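Ofchtiv-allosamidin (Ostrinia furnacalis, PDB 6JMB) probably hydrolyses the beta-1,4 linkages of chitin as a family 18 insect chitinase, and binds the chitinase inhibitor allosamidin in its substrate cleft. Local coordinates at residues A39-I43 with V82-E87; F63-T67 with E115-D119; L147-R151 with V181-D186; M191-M195 with H205-L209. The contacts are given in a common frame with arbitrary orientation. Numbering follows the deposited sequence.

Contact 1 of 4, residues A39-I43 with V82-E87; sequences AFIGI and VGGWSE. With NAA (2-acetamido-2-deoxy-beta-D-allopyranose), chain B; AMI (allosamizoline), chain C; NAA (2-acetamido-2-deoxy-beta-D-allopyranose), chain D.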
# COMPACT_ATOMS: atom_id res chain seq x y z
N ALA A 39 -6.60 -1.51 -8.32
CA ALA A 39 -6.10 -0.13 -8.30
C ALA A 39 -5.81 0.30 -9.73
O ALA A 39 -5.11 -0.42 -10.44
CB ALA A 39 -4.81 -0.06 -7.48
N PHE A 40 -6.32 1.46 -10.16
CA PHE A 40 -7.19 2.40 -9.45
C PHE A 40 -8.26 2.88 -10.42
O PHE A 40 -8.04 2.92 -11.64
CB PHE A 40 -6.42 3.66 -9.06
CG PHE A 40 -5.49 3.49 -7.90
CD1 PHE A 40 -5.98 3.32 -6.62
CD2 PHE A 40 -4.11 3.54 -8.08
CE1 PHE A 40 -5.13 3.18 -5.54
CE2 PHE A 40 -3.25 3.40 -7.00
CZ PHE A 40 -3.76 3.22 -5.73
N ILE A 41 -9.41 3.28 -9.88
CA ILE A 41 -10.32 4.17 -10.57
C ILE A 41 -10.10 5.58 -10.05
O ILE A 41 -9.38 5.81 -9.08
CB ILE A 41 -11.80 3.73 -10.44
CG1 ILE A 41 -12.26 3.77 -8.98
CG2 ILE A 41 -12.01 2.35 -11.06
CD1 ILE A 41 -13.77 3.58 -8.82
N GLY A 42 -10.74 6.55 -10.70
CA GLY A 42 -10.60 7.94 -10.32
C GLY A 42 -11.92 8.68 -10.27
O GLY A 42 -12.99 8.06 -10.35
N ILE A 43 -11.85 10.00 -10.14
CA ILE A 43 -13.04 10.85 -10.15
C ILE A 43 -12.72 12.12 -10.91
O ILE A 43 -11.56 12.47 -11.15
CB ILE A 43 -13.54 11.23 -8.74
CG1 ILE A 43 -12.56 12.18 -8.06
CG2 ILE A 43 -13.78 9.99 -7.90
CD1 ILE A 43 -13.12 12.83 -6.80
N VAL A 82 -10.41 3.73 -5.34
CA VAL A 82 -10.45 5.04 -5.99
C VAL A 82 -9.35 5.91 -5.40
O VAL A 82 -9.14 5.93 -4.18
CB VAL A 82 -11.84 5.70 -5.82
CG1 VAL A 82 -12.17 5.97 -4.34
CG2 VAL A 82 -11.94 6.97 -6.66
N GLY A 83 -8.63 6.61 -6.27
CA GLY A 83 -7.62 7.54 -5.82
C GLY A 83 -6.22 7.10 -6.19
O GLY A 83 -5.93 6.81 -7.36
N GLY A 84 -5.34 7.05 -5.20
CA GLY A 84 -3.95 6.75 -5.44
C GLY A 84 -3.11 8.00 -5.56
O GLY A 84 -3.61 9.11 -5.79
N TRP A 85 -1.79 7.82 -5.43
CA TRP A 85 -0.85 8.93 -5.47
C TRP A 85 -1.02 9.79 -6.73
O TRP A 85 -1.11 11.02 -6.65
CB TRP A 85 0.58 8.38 -5.39
CG TRP A 85 1.64 9.42 -5.49
CD1 TRP A 85 2.43 9.69 -6.57
CD2 TRP A 85 2.03 10.34 -4.47
NE1 TRP A 85 3.29 10.72 -6.28
CE2 TRP A 85 3.07 11.13 -5.00
CE3 TRP A 85 1.61 10.56 -3.16
CZ2 TRP A 85 3.69 12.14 -4.26
CZ3 TRP A 85 2.23 11.56 -2.42
CH2 TRP A 85 3.25 12.34 -2.98
N SER A 86 -1.09 9.15 -7.90
CA SER A 86 -1.13 9.92 -9.14
C SER A 86 -2.44 10.69 -9.32
O SER A 86 -2.49 11.62 -10.13
CB SER A 86 -0.93 9.00 -10.35
OG SER A 86 0.32 8.33 -10.28
N GLU A 87 -3.50 10.32 -8.60
CA GLU A 87 -4.78 11.00 -8.72
C GLU A 87 -4.81 12.33 -7.98
O GLU A 87 -5.72 13.13 -8.21
CB GLU A 87 -5.91 10.09 -8.22
CG GLU A 87 -6.59 9.29 -9.31
CD GLU A 87 -7.58 10.14 -10.09
OE1 GLU A 87 -8.65 10.49 -9.53
OE2 GLU A 87 -7.28 10.45 -11.26
C1 NAA B . 2.09 4.15 -6.64
C2 NAA B . 3.06 3.50 -7.61
C3 NAA B . 3.24 4.29 -8.85
C4 NAA B . 1.90 4.54 -9.52
C5 NAA B . 0.96 5.21 -8.53
C6 NAA B . -0.41 5.45 -9.09
C7 NAA B . 4.84 2.05 -6.47
C8 NAA B . 6.12 1.97 -5.64
N2 NAA B . 4.34 3.40 -6.82
O3 NAA B . 3.88 5.55 -8.49
O4 NAA B . 2.01 5.40 -10.67
O5 NAA B . 0.81 4.35 -7.36
O6 NAA B . -1.15 6.15 -8.11
O7 NAA B . 4.27 1.09 -6.84
C1 AMI C . 0.51 3.51 -2.21
C2 AMI C . -0.57 4.34 -3.01
C3 AMI C . -0.24 4.10 -4.40
C4 AMI C . 1.33 3.92 -4.41
C5 AMI C . 1.50 3.00 -3.30
C6 AMI C . 2.98 2.94 -2.77
C7 AMI C . -1.52 2.69 -1.88
C8 AMI C . -3.99 2.18 -1.56
C9 AMI C . -2.22 0.66 -0.50
N2 AMI C . -1.73 3.84 -2.65
N7 AMI C . -2.58 1.85 -1.32
O3 AMI C . -0.70 5.18 -5.22
O4 AMI C . 1.85 3.28 -5.57
O6 AMI C . 3.41 4.25 -2.47
O7 AMI C . -0.21 2.39 -1.66
C1 NAA D . 2.61 4.77 -11.71
C2 NAA D . 1.98 5.23 -13.02
C3 NAA D . 2.77 4.75 -14.21
C4 NAA D . 4.22 5.12 -14.14
C5 NAA D . 4.81 4.66 -12.80
C6 NAA D . 6.18 5.19 -12.56
C7 NAA D . -0.58 5.44 -12.74
C8 NAA D . -1.98 4.79 -12.81
N2 NAA D . 0.63 4.62 -13.09
O3 NAA D . 2.74 3.30 -14.17
O4 NAA D . 4.90 4.40 -15.18
O5 NAA D . 4.03 5.18 -11.65
O6 NAA D . 6.32 5.24 -11.13
O7 NAA D . -0.45 6.60 -12.42
O HOH W 1 -9.05 12.11 -12.29
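Two neighbouring parallel strands of the TIM barrel, 35-43 and 77-83, meet here at their C-terminal ends, where the strands open into the substrate cleft. Ile41 pairs with Val82 (CA-CA 4.7 Å): Gly83 N donates to Ile41 O at 3.0 Å, and Val82 CA adds a CA-H...O contact to Ile41 O at 3.4 Å. Val82 packs against Ile41 (CG1 to Val82 CB 3.7 Å) and Ile43 (CG2 to Val82 CG2 3.7 Å), on the side covered by helices 90-97 and 99-116. Phe40, preceded by a cis peptide, lays its ring face over Gly84 CA, 3.7 Å from the centroid; a CB on Gly84 would clash with that ring. Past the strand, Glu87 OE1, also bonded to Tyr92, accepts from Ile43 N at 3.3 Å. The turn between presents its amides to the inhibitor: Trp85 N to AMI O3 (2.9 Å), Ser86 N to O6 of the chain B NAA (3.0 Å). Strand ends carrying a non-proline cis peptide and a sugar-binding loop are typical of the family 18 chitinase active-site cleft.

Contact 2 of 4, residues F63-T67 with E115-D119; sequences FKQFT and EYNFD
An aromatic cluster of Phe63, Tyr116 and Phe118 joins helix 62-67 to the end of helix 99-116 on the outer layer of the TIM barrel. Residues 63-67 are helical, with Thr67 N bonded to Phe63 O at 3.0 Å. Opposite them the longer helix finishes in a Schellman motif: Asn117 takes positive phi (70/34), and Phe118 then turns extended (-75/161). The closest CA pairs are Lys64-Tyr116 at 5.3 Å and Thr67-Phe118 at 6.0 Å. Phe63 (chi1 m) puts CD2 over a face of the Tyr116 ring, 3.4 Å from CE2, the planes inclined at 46° and the centroids 4.6 Å apart. Phe118 (chi1 m) turns its edge to the face of Phe63 in an offset edge-to-face pair, centroids 5.8 Å apart, planes at 77°. Thr67 (chi1 p) makes a polar and an apolar contact: OG1 donates to Tyr116 O at 2.7 Å, satisfying a carbonyl at the helix end, while CG2 sits 3.6 Å from the Phe118 centroid as a CH-pi contact. At the solvent-facing side one water joins Lys64 NZ (2.7 Å), Thr67 OG1 (2.7 Å) and Asn117 ND2 (3.2 Å). Deeper in, Phe66 CD2 touches Phe118 CE1 at 3.8 Å, and these rings rest on Tyr38 of strand 35-43 and on strand 77-83, with helix 54-59 flanking Phe63 and Tyr116.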
# COMPACT_ATOMS: atom_id res chain seq x y z
N PHE A 63 -11.99 -5.23 -15.39
CA PHE A 63 -12.76 -5.18 -14.15
C PHE A 63 -13.44 -6.53 -13.90
O PHE A 63 -13.36 -7.09 -12.80
CB PHE A 63 -13.88 -4.14 -14.25
CG PHE A 63 -13.46 -2.69 -14.11
CD1 PHE A 63 -12.43 -2.26 -13.28
CD2 PHE A 63 -14.19 -1.73 -14.79
CE1 PHE A 63 -12.12 -0.89 -13.18
CE2 PHE A 63 -13.89 -0.37 -14.69
CZ PHE A 63 -12.87 0.05 -13.88
N LYS A 64 -14.13 -7.04 -14.92
CA LYS A 64 -14.91 -8.26 -14.76
C LYS A 64 -14.02 -9.50 -14.65
O LYS A 64 -14.35 -10.42 -13.91
CB LYS A 64 -15.89 -8.40 -15.93
CG LYS A 64 -16.84 -9.58 -15.82
CD LYS A 64 -17.78 -9.43 -14.63
CE LYS A 64 -18.89 -10.47 -14.70
NZ LYS A 64 -19.56 -10.66 -13.38
N GLN A 65 -12.89 -9.53 -15.35
CA GLN A 65 -11.96 -10.64 -15.17
C GLN A 65 -11.47 -10.69 -13.73
O GLN A 65 -11.37 -11.77 -13.13
CB GLN A 65 -10.78 -10.51 -16.11
CG GLN A 65 -11.10 -10.79 -17.56
CD GLN A 65 -9.88 -10.66 -18.45
OE1 GLN A 65 -9.91 -9.99 -19.47
NE2 GLN A 65 -8.79 -11.31 -18.04
N PHE A 66 -11.20 -9.52 -13.15
CA PHE A 66 -10.73 -9.43 -11.77
C PHE A 66 -11.79 -9.94 -10.80
O PHE A 66 -11.49 -10.77 -9.93
CB PHE A 66 -10.36 -7.98 -11.48
CG PHE A 66 -9.75 -7.74 -10.13
CD1 PHE A 66 -8.39 -7.90 -9.92
CD2 PHE A 66 -10.54 -7.31 -9.07
CE1 PHE A 66 -7.83 -7.65 -8.67
CE2 PHE A 66 -9.98 -7.06 -7.82
CZ PHE A 66 -8.63 -7.23 -7.63
N THR A 67 -13.03 -9.45 -10.91
CA THR A 67 -14.05 -9.91 -9.98
C THR A 67 -14.42 -11.37 -10.22
O THR A 67 -14.87 -12.04 -9.28
CB THR A 67 -15.29 -9.01 -10.00
OG1 THR A 67 -15.88 -9.04 -11.31
CG2 THR A 67 -14.91 -7.57 -9.65
N GLU A 115 -22.14 -3.05 -11.49
CA GLU A 115 -22.10 -3.53 -12.87
C GLU A 115 -20.92 -4.45 -13.13
O GLU A 115 -21.01 -5.36 -13.96
CB GLU A 115 -22.14 -2.36 -13.86
CG GLU A 115 -20.83 -1.62 -14.02
CD GLU A 115 -20.96 -0.44 -14.98
OE1 GLU A 115 -21.31 -0.68 -16.15
OE2 GLU A 115 -20.72 0.71 -14.55
N TYR A 116 -19.82 -4.26 -12.41
CA TYR A 116 -18.62 -5.07 -12.60
C TYR A 116 -18.46 -6.14 -11.54
O TYR A 116 -17.48 -6.87 -11.56
CB TYR A 116 -17.38 -4.18 -12.69
CG TYR A 116 -17.45 -3.20 -13.85
CD1 TYR A 116 -17.55 -3.66 -15.16
CD2 TYR A 116 -17.44 -1.83 -13.64
CE1 TYR A 116 -17.64 -2.78 -16.22
CE2 TYR A 116 -17.53 -0.94 -14.70
CZ TYR A 116 -17.62 -1.42 -15.99
OH TYR A 116 -17.71 -0.55 -17.05
N ASN A 117 -19.42 -6.25 -10.61
CA ASN A 117 -19.47 -7.30 -9.60
C ASN A 117 -18.37 -7.17 -8.54
O ASN A 117 -17.87 -8.18 -8.02
CB ASN A 117 -19.49 -8.71 -10.20
CG ASN A 117 -19.99 -9.75 -9.23
OD1 ASN A 117 -20.88 -9.47 -8.42
ND2 ASN A 117 -19.42 -10.95 -9.29
N PHE A 118 -17.99 -5.95 -8.19
CA PHE A 118 -17.14 -5.72 -7.03
C PHE A 118 -17.95 -5.88 -5.75
O PHE A 118 -19.18 -5.80 -5.74
CB PHE A 118 -16.53 -4.32 -7.09
CG PHE A 118 -15.41 -4.18 -8.09
CD1 PHE A 118 -14.14 -4.65 -7.82
CD2 PHE A 118 -15.64 -3.54 -9.31
CE1 PHE A 118 -13.12 -4.51 -8.75
CE2 PHE A 118 -14.62 -3.39 -10.24
CZ PHE A 118 -13.36 -3.88 -9.96
N ASP A 119 -17.24 -6.10 -4.64
CA ASP A 119 -17.87 -6.27 -3.34
C ASP A 119 -17.78 -5.04 -2.46
O ASP A 119 -18.25 -5.07 -1.32
CB ASP A 119 -17.25 -7.47 -2.62
CG ASP A 119 -17.41 -8.74 -3.40
OD1 ASP A 119 -18.56 -9.21 -3.54
OD2 ASP A 119 -16.39 -9.25 -3.91
O HOH W 2 -17.47 -11.18 -11.82

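Contact 3 of 4, residues L147-R151 with V181-D186; sequences LKELR and VAKYVD
Tyr184 (chi1 m) lies flat against the side of helix 138-154, one ring face covered by Lys148 CB, which stands 3.6 Å from the centroid and 19° off the ring normal in a CH-pi contact. Segment 147-151 is regular helix, with Arg151 N bonded to Leu147 O at 2.9 Å; residues 181-184 form the end of helix 178-184, after which Val185 becomes extended. The nearest CA pair is Lys148-Tyr184, 5.8 Å. Leu147 (m, t) points toward 181-186 and packs CD1 on Val181 CG1 at 4.0 Å and on Val185 CG1 at 4.3 Å, with its CB 4.1 Å from Tyr184 CB. One turn on, Arg151 curls its chain (t, p, p) so that the guanidinium edge faces the helix end: NE and NH2 donate to Tyr184 O at 2.9 and 3.1 Å, and NH2 makes a salt bridge to Asp186 OD2 at 2.8 Å. A water links Arg151 NH1 (3.0 Å) with Asp186 OD1 (2.5 Å). NH1 also pairs with Asp155, and Asp186 OD2 accepts from Leu161 N. Arg151, bound to the carbonyl at the end of helix 178-184, thus joins that helix to helix 138-154 beside strand 160-165, packing in the outer layer of a TIM barrel.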
# COMPACT_ATOMS: atom_id res chain seq x y z
N LEU A 147 -17.36 9.36 4.08
CA LEU A 147 -17.40 7.96 4.52
C LEU A 147 -18.74 7.62 5.16
O LEU A 147 -19.29 6.54 4.93
CB LEU A 147 -16.25 7.68 5.48
CG LEU A 147 -14.84 7.80 4.90
CD1 LEU A 147 -13.80 7.65 6.01
CD2 LEU A 147 -14.61 6.78 3.79
N LYS A 148 -19.27 8.52 5.99
CA LYS A 148 -20.58 8.30 6.60
C LYS A 148 -21.65 8.08 5.54
O LYS A 148 -22.47 7.16 5.64
CB LYS A 148 -20.93 9.49 7.48
CG LYS A 148 -22.32 9.42 8.10
CD LYS A 148 -22.63 10.70 8.87
CE LYS A 148 -23.99 10.63 9.54
NZ LYS A 148 -24.41 11.96 10.06
N GLU A 149 -21.65 8.93 4.51
CA GLU A 149 -22.69 8.85 3.48
C GLU A 149 -22.51 7.63 2.59
O GLU A 149 -23.49 7.01 2.17
CB GLU A 149 -22.72 10.16 2.69
CG GLU A 149 -23.14 11.35 3.57
CD GLU A 149 -23.14 12.68 2.84
OE1 GLU A 149 -22.74 12.71 1.67
OE2 GLU A 149 -23.53 13.70 3.46
N LEU A 150 -21.26 7.26 2.29
CA LEU A 150 -21.01 6.01 1.57
C LEU A 150 -21.53 4.82 2.36
O LEU A 150 -22.20 3.94 1.81
CB LEU A 150 -19.52 5.85 1.29
CG LEU A 150 -18.96 6.65 0.11
CD1 LEU A 150 -17.45 6.85 0.26
CD2 LEU A 150 -19.27 5.97 -1.23
N ARG A 151 -21.23 4.77 3.66
CA ARG A 151 -21.69 3.66 4.48
C ARG A 151 -23.21 3.56 4.48
O ARG A 151 -23.76 2.46 4.33
CB ARG A 151 -21.17 3.82 5.91
CG ARG A 151 -21.83 2.89 6.93
CD ARG A 151 -21.66 1.43 6.55
NE ARG A 151 -20.25 1.07 6.48
CZ ARG A 151 -19.79 -0.12 6.09
NH1 ARG A 151 -20.63 -1.07 5.72
NH2 ARG A 151 -18.48 -0.35 6.07
N VAL A 181 -13.25 8.23 11.10
CA VAL A 181 -12.87 7.40 9.96
C VAL A 181 -13.11 5.93 10.27
O VAL A 181 -13.73 5.20 9.49
CB VAL A 181 -11.41 7.68 9.56
CG1 VAL A 181 -10.92 6.64 8.54
CG2 VAL A 181 -11.26 9.09 9.02
N ALA A 182 -12.65 5.48 11.45
CA ALA A 182 -12.81 4.07 11.81
C ALA A 182 -14.28 3.67 11.91
O ALA A 182 -14.64 2.54 11.55
CB ALA A 182 -12.10 3.78 13.13
N LYS A 183 -15.14 4.59 12.36
CA LYS A 183 -16.53 4.26 12.66
C LYS A 183 -17.26 3.68 11.46
O LYS A 183 -18.07 2.75 11.60
CB LYS A 183 -17.24 5.52 13.16
CG LYS A 183 -18.74 5.38 13.37
CD LYS A 183 -19.25 6.62 14.10
CE LYS A 183 -20.72 6.49 14.45
NZ LYS A 183 -21.22 7.74 15.09
N TYR A 184 -16.99 4.21 10.27
CA TYR A 184 -17.78 3.93 9.08
C TYR A 184 -17.19 2.86 8.18
O TYR A 184 -17.86 2.43 7.24
CB TYR A 184 -17.94 5.21 8.26
CG TYR A 184 -18.66 6.27 9.02
CD1 TYR A 184 -19.94 6.05 9.47
CD2 TYR A 184 -18.05 7.47 9.34
CE1 TYR A 184 -20.61 6.99 10.18
CE2 TYR A 184 -18.71 8.43 10.06
CZ TYR A 184 -20.00 8.18 10.48
OH TYR A 184 -20.69 9.13 11.21
N VAL A 185 -15.96 2.44 8.43
CA VAL A 185 -15.27 1.54 7.51
C VAL A 185 -15.22 0.14 8.10
O VAL A 185 -15.28 -0.06 9.32
CB VAL A 185 -13.85 2.04 7.15
CG1 VAL A 185 -13.93 3.41 6.49
CG2 VAL A 185 -12.95 2.07 8.39
N ASP A 186 -15.13 -0.84 7.20
CA ASP A 186 -14.89 -2.21 7.63
C ASP A 186 -13.49 -2.38 8.20
O ASP A 186 -13.29 -3.12 9.17
CB ASP A 186 -15.14 -3.16 6.47
CG ASP A 186 -16.61 -3.23 6.11
OD1 ASP A 186 -17.35 -3.94 6.81
OD2 ASP A 186 -17.03 -2.54 5.16
O HOH W 3 -19.77 -3.94 6.01

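Contact 4 of 4, residues M191-M195 with H205-L209; sequences MTYDM and HNAPL. With AMI (allosamizoline), chain C.
Asp194, a non-glycine residue in left-handed conformation (56/29), kinks a loop without regular secondary structure at the mouth of the TIM barrel, just past strand 187-190, in the allosamizoline pocket. Thr192 before it centres an inverse gamma turn (-81/63), and Tyr193 is extended (-163/-176). The two loop segments lie closest at Tyr193-Ala207 (CA-CA 4.6 Å) and Asp194-Asn206 (4.9 Å). Asn206 (chi1 t) supplies two acceptors to successive amides: its OD1 takes Asp194 N at 2.9 Å, its O takes Met195 N at 2.9 Å. The same carbonyl receives a CA-H...O contact from Tyr193 CA at 3.3 Å. Apolar contacts fill in beside them, Met195 CB to Pro208 CD at 3.8 Å and Tyr193 CB to Ala207 CB at 4.2 Å. Asp194 OD1 is held by Arg252 and Tyr250. Toward the inhibitor, Met191 SD lies 3.4 Å from AMI C7, Tyr193 OH makes a weak 3.5 Å bond to AMI O7, and AMI O6 donates to Asp194 OD2 at 2.6 Å.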
# COMPACT_ATOMS: atom_id res chain seq x y z
N MET A 191 -0.87 2.62 5.59
CA MET A 191 0.20 2.48 4.60
C MET A 191 1.57 2.64 5.28
O MET A 191 2.27 3.65 5.12
CB MET A 191 0.01 3.46 3.45
CG MET A 191 -1.22 3.15 2.61
SD MET A 191 -1.33 4.17 1.12
CE MET A 191 -1.90 5.72 1.82
N THR A 192 1.94 1.60 6.03
CA THR A 192 3.17 1.57 6.82
C THR A 192 4.39 1.23 5.95
O THR A 192 5.07 0.21 6.13
CB THR A 192 3.01 0.65 8.02
OG1 THR A 192 2.19 -0.48 7.67
CG2 THR A 192 2.35 1.39 9.19
N TYR A 193 4.65 2.12 5.00
CA TYR A 193 5.80 2.05 4.11
C TYR A 193 5.96 3.44 3.51
O TYR A 193 5.25 4.38 3.89
CB TYR A 193 5.64 0.94 3.05
CG TYR A 193 4.24 0.78 2.52
CD1 TYR A 193 3.68 1.73 1.68
CD2 TYR A 193 3.46 -0.31 2.88
CE1 TYR A 193 2.38 1.59 1.19
CE2 TYR A 193 2.18 -0.47 2.39
CZ TYR A 193 1.65 0.49 1.56
OH TYR A 193 0.37 0.34 1.08
N ASP A 194 6.91 3.59 2.58
CA ASP A 194 7.30 4.92 2.11
C ASP A 194 7.75 5.81 3.26
O ASP A 194 7.62 7.04 3.21
CB ASP A 194 6.21 5.61 1.28
CG ASP A 194 5.73 4.76 0.14
OD1 ASP A 194 6.58 4.12 -0.52
OD2 ASP A 194 4.51 4.73 -0.11
N MET A 195 8.27 5.18 4.32
CA MET A 195 8.73 5.94 5.48
C MET A 195 9.91 6.82 5.11
O MET A 195 10.03 7.95 5.61
CB MET A 195 9.14 4.96 6.57
CG MET A 195 7.98 4.12 7.08
SD MET A 195 6.98 5.08 8.22
CE MET A 195 5.60 3.96 8.50
N HIS A 205 15.17 3.47 5.42
CA HIS A 205 14.40 2.28 5.12
C HIS A 205 12.99 2.63 4.67
O HIS A 205 12.36 3.56 5.18
CB HIS A 205 14.34 1.34 6.32
CG HIS A 205 15.69 0.89 6.78
ND1 HIS A 205 16.58 0.22 5.96
CD2 HIS A 205 16.31 1.02 7.98
CE1 HIS A 205 17.68 -0.05 6.64
NE2 HIS A 205 17.54 0.42 7.87
N ASN A 206 12.50 1.86 3.70
CA ASN A 206 11.14 2.03 3.20
C ASN A 206 10.13 1.69 4.28
O ASN A 206 9.10 2.36 4.42
CB ASN A 206 10.99 1.13 1.98
CG ASN A 206 9.68 1.30 1.26
OD1 ASN A 206 9.11 2.40 1.19
ND2 ASN A 206 9.19 0.21 0.68
N ALA A 207 10.41 0.66 5.08
CA ALA A 207 9.47 0.23 6.12
C ALA A 207 10.22 -0.31 7.33
O ALA A 207 10.05 -1.49 7.68
CB ALA A 207 8.52 -0.82 5.55
N PRO A 208 11.02 0.50 8.01
CA PRO A 208 11.67 0.02 9.23
C PRO A 208 10.62 -0.24 10.31
O PRO A 208 9.67 0.52 10.46
CB PRO A 208 12.57 1.19 9.63
CG PRO A 208 11.84 2.40 9.13
CD PRO A 208 11.11 1.97 7.87
N LEU A 209 10.80 -1.34 11.05
CA LEU A 209 9.86 -1.66 12.12
C LEU A 209 10.07 -0.74 13.32
O LEU A 209 9.10 -0.22 13.89
CB LEU A 209 10.03 -3.12 12.52
CG LEU A 209 8.92 -3.84 13.29
CD1 LEU A 209 7.56 -3.55 12.68
CD2 LEU A 209 9.21 -5.33 13.28
C1 AMI C . 0.51 3.51 -2.21
C2 AMI C . -0.57 4.34 -3.01
C3 AMI C . -0.24 4.10 -4.40
C4 AMI C . 1.33 3.92 -4.41
C5 AMI C . 1.50 3.00 -3.30
C6 AMI C . 2.98 2.94 -2.77
C7 AMI C . -1.52 2.69 -1.88
C8 AMI C . -3.99 2.18 -1.56
C9 AMI C . -2.22 0.66 -0.50
N2 AMI C . -1.73 3.84 -2.65
N7 AMI C . -2.58 1.85 -1.32
O3 AMI C . -0.70 5.18 -5.22
O4 AMI C . 1.85 3.28 -5.57
O6 AMI C . 3.41 4.25 -2.47
O7 AMI C . -0.21 2.39 -1.66

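From the N terminus, contact 1 closes the loop from strand 35-43 to strand 77-83. Contact 2 crosses it: residues 63-67 fall within that loop and their partner 115-119 lies beyond it, so the two closures overlap along the chain, and the two contacts touch where Ile41 CG2 meets Phe63 CZ at 3.7 Å. Contact 3 follows in series, closing the excursion through strand 160-165 by joining helices 138-154 and 178-184. Contact 4 comes last, a short closure within the loop after strand 187-190. Contacts 1 and 4 lie on opposite sides of the chain's centre, centres about 21 Å apart, yet both touch allosamizoline; contacts 2 and 3 belong to the helical layer outside the barrel.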